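Local atomic coordinates of glycerol Dehydrogenase (Unidentified, PDB entry 5XN8), a protein that catalyses the NAD-dependent, metal-assisted oxidation of glycerol to dihydroxyacetone, probably also acting on related diols and running in reverse. Residues G170-T175 with E235-L240. Sequence-based numbering, arbitrary orientation.
With ZN (zinc ion), chain E.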
loop_
_atom_site.group_PDB
_atom_site.type_symbol
_atom_site.label_atom_id
_atom_site.label_comp_id
_atom_site.label_asym_id
_atom_site.label_seq_id
_atom_site.Cartn_x
_atom_site.Cartn_y
_atom_site.Cartn_z
ATOM N N GLY A 170 6.139 -26.974 18.085
ATOM C CA GLY A 170 5.183 -26.569 19.113
ATOM C C GLY A 170 5.836 -25.886 20.294
ATOM O O GLY A 170 5.279 -24.947 20.844
ATOM N N ASP A 171 7.012 -26.374 20.690
ATOM C CA ASP A 171 7.801 -25.776 21.778
ATOM C C ASP A 171 8.372 -24.429 21.352
ATOM O O ASP A 171 8.470 -23.496 22.160
ATOM C CB ASP A 171 8.937 -26.739 22.173
ATOM C CG ASP A 171 9.594 -26.402 23.509
ATOM O OD1 ASP A 171 8.947 -25.879 24.438
ATOM O OD2 ASP A 171 10.794 -26.709 23.649
ATOM N N ALA A 172 8.732 -24.335 20.079
ATOM C CA ALA A 172 9.350 -23.141 19.508
ATOM C C ALA A 172 8.346 -22.029 19.212
ATOM O O ALA A 172 8.678 -20.844 19.342
ATOM C CB ALA A 172 10.111 -23.515 18.244
ATOM N N LEU A 173 7.134 -22.411 18.810
ATOM C CA LEU A 173 6.015 -21.479 18.572
ATOM C C LEU A 173 5.692 -20.593 19.776
ATOM O O LEU A 173 5.258 -19.458 19.610
ATOM C CB LEU A 173 4.757 -22.279 18.168
ATOM C CG LEU A 173 3.411 -21.574 17.948
ATOM C CD1 LEU A 173 3.223 -21.121 16.514
ATOM C CD2 LEU A 173 2.271 -22.489 18.349
ATOM N N SER A 174 5.904 -21.105 20.981
ATOM C CA SER A 174 5.687 -20.332 22.208
ATOM C C SER A 174 6.722 -19.252 22.494
ATOM O O SER A 174 6.499 -18.412 23.361
ATOM C CB SER A 174 5.726 -21.267 23.405
ATOM O OG SER A 174 7.068 -21.650 23.674
ATOM N N THR A 175 7.866 -19.297 21.825
ATOM C CA THR A 175 9.027 -18.510 22.253
ATOM C C THR A 175 8.818 -17.025 22.079
ATOM O O THR A 175 9.053 -16.262 23.019
ATOM C CB THR A 175 10.301 -18.978 21.524
ATOM O OG1 THR A 175 10.487 -20.369 21.786
ATOM C CG2 THR A 175 11.515 -18.222 22.002
ATOM N N GLU A 235 17.236 -25.131 13.286
ATOM C CA GLU A 235 17.875 -23.974 13.922
ATOM C C GLU A 235 16.861 -23.180 14.745
ATOM O O GLU A 235 17.164 -22.761 15.865
ATOM C CB GLU A 235 18.511 -23.062 12.876
ATOM C CG GLU A 235 19.415 -21.987 13.475
ATOM C CD GLU A 235 19.766 -20.869 12.516
ATOM O OE1 GLU A 235 19.707 -21.095 11.293
ATOM O OE2 GLU A 235 20.110 -19.754 12.995
ATOM N N ALA A 236 15.680 -22.960 14.167
ATOM C CA ALA A 236 14.566 -22.340 14.884
ATOM C C ALA A 236 14.245 -23.093 16.174
ATOM O O ALA A 236 14.173 -22.492 17.248
ATOM C CB ALA A 236 13.332 -22.269 13.993
ATOM N N ASN A 237 14.079 -24.409 16.049
ATOM C CA ASN A 237 13.738 -25.294 17.173
ATOM C C ASN A 237 14.800 -25.379 18.260
ATOM O O ASN A 237 14.464 -25.646 19.423
ATOM C CB ASN A 237 13.449 -26.728 16.674
ATOM C CG ASN A 237 12.099 -26.867 15.994
ATOM O OD1 ASN A 237 11.396 -25.880 15.748
ATOM N ND2 ASN A 237 11.723 -28.111 15.699
ATOM N N THR A 238 16.070 -25.172 17.895
ATOM C CA THR A 238 17.182 -25.387 18.816
ATOM C C THR A 238 17.889 -24.102 19.242
ATOM O O THR A 238 17.925 -23.796 20.434
ATOM C CB THR A 238 18.206 -26.364 18.215
ATOM O OG1 THR A 238 17.513 -27.418 17.540
ATOM C CG2 THR A 238 19.089 -26.961 19.324
ATOM N N TYR A 239 18.467 -23.363 18.297
ATOM C CA TYR A 239 19.225 -22.159 18.651
ATOM C C TYR A 239 18.314 -20.951 18.880
ATOM O O TYR A 239 18.457 -20.267 19.892
ATOM C CB TYR A 239 20.322 -21.840 17.609
ATOM C CG TYR A 239 21.320 -20.830 18.136
ATOM C CD1 TYR A 239 21.070 -19.467 18.046
ATOM C CD2 TYR A 239 22.486 -21.238 18.775
ATOM C CE1 TYR A 239 21.977 -18.530 18.554
ATOM C CE2 TYR A 239 23.387 -20.317 19.292
ATOM C CZ TYR A 239 23.136 -18.969 19.181
ATOM O OH TYR A 239 24.041 -18.074 19.698
ATOM N N LEU A 240 17.388 -20.685 17.960
ATOM C CA LEU A 240 16.545 -19.486 18.053
ATOM C C LEU A 240 15.575 -19.556 19.231
ATOM O O LEU A 240 15.341 -18.545 19.913
ATOM C CB LEU A 240 15.751 -19.250 16.759
ATOM C CG LEU A 240 16.504 -19.160 15.429
ATOM C CD1 LEU A 240 15.564 -18.739 14.310
ATOM C CD2 LEU A 240 17.663 -18.167 15.536
HETATM ZN ZN ZN E . 9.716 -25.893 26.374
HETATM O O HOH W 1 10.512 -25.769 28.357
#
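The methyl group of A172 packs against N237, its CB lying 3.7 Å from N237 OD1 and 4.2 Å from N237 CA, so that it meets both the amide oxygen and the backbone at the root of that side chain. N237 has CG anti to its own carbonyl carbon (chi1 -75°), which swings the amide back alongside A172; its ND2 is tied to the carbonyl oxygen of A118, and this bond helps fix the rotation of the amide. The same methyl also approaches the A236 carbonyl oxygen more loosely. One turn on, the methyl branch of T175 reaches the other helix, CG2 standing 4.4 Å from L240 O, while its hydroxyl pairs with S241 OG just beyond. Between the two helices themselves the contact is thin van der Waals packing, burying 113 Å² in total, both sides summed, yet the small A172 lets the CA atoms of A172 and N237 come within 5.4 Å. The segment axes approach to 9.1 Å and cross at 58°.

D171, next to A172, turns its carboxylate to the zinc ion, with OD1 2.1 Å from the metal; a water, H254 and H271 are the other ligands. Its OD2 accepts a hydrogen bond from D121 N, a second-shell grip that restrains the carboxylate. The site is probably the catalytic metal site, which holds manganese in a close relative, and D121 would bind glycerol there.

The contact thus joins helix 162-185, which carries the metal ligand, to helix 228-247 in the buried interior of an iron-containing alcohol dehydrogenase fold. Helix 197-223 touches both A172 and L240, helices 252-260 and 271-285 bring the two histidines to the zinc, and the side chain of L173 packs against helix 290-303.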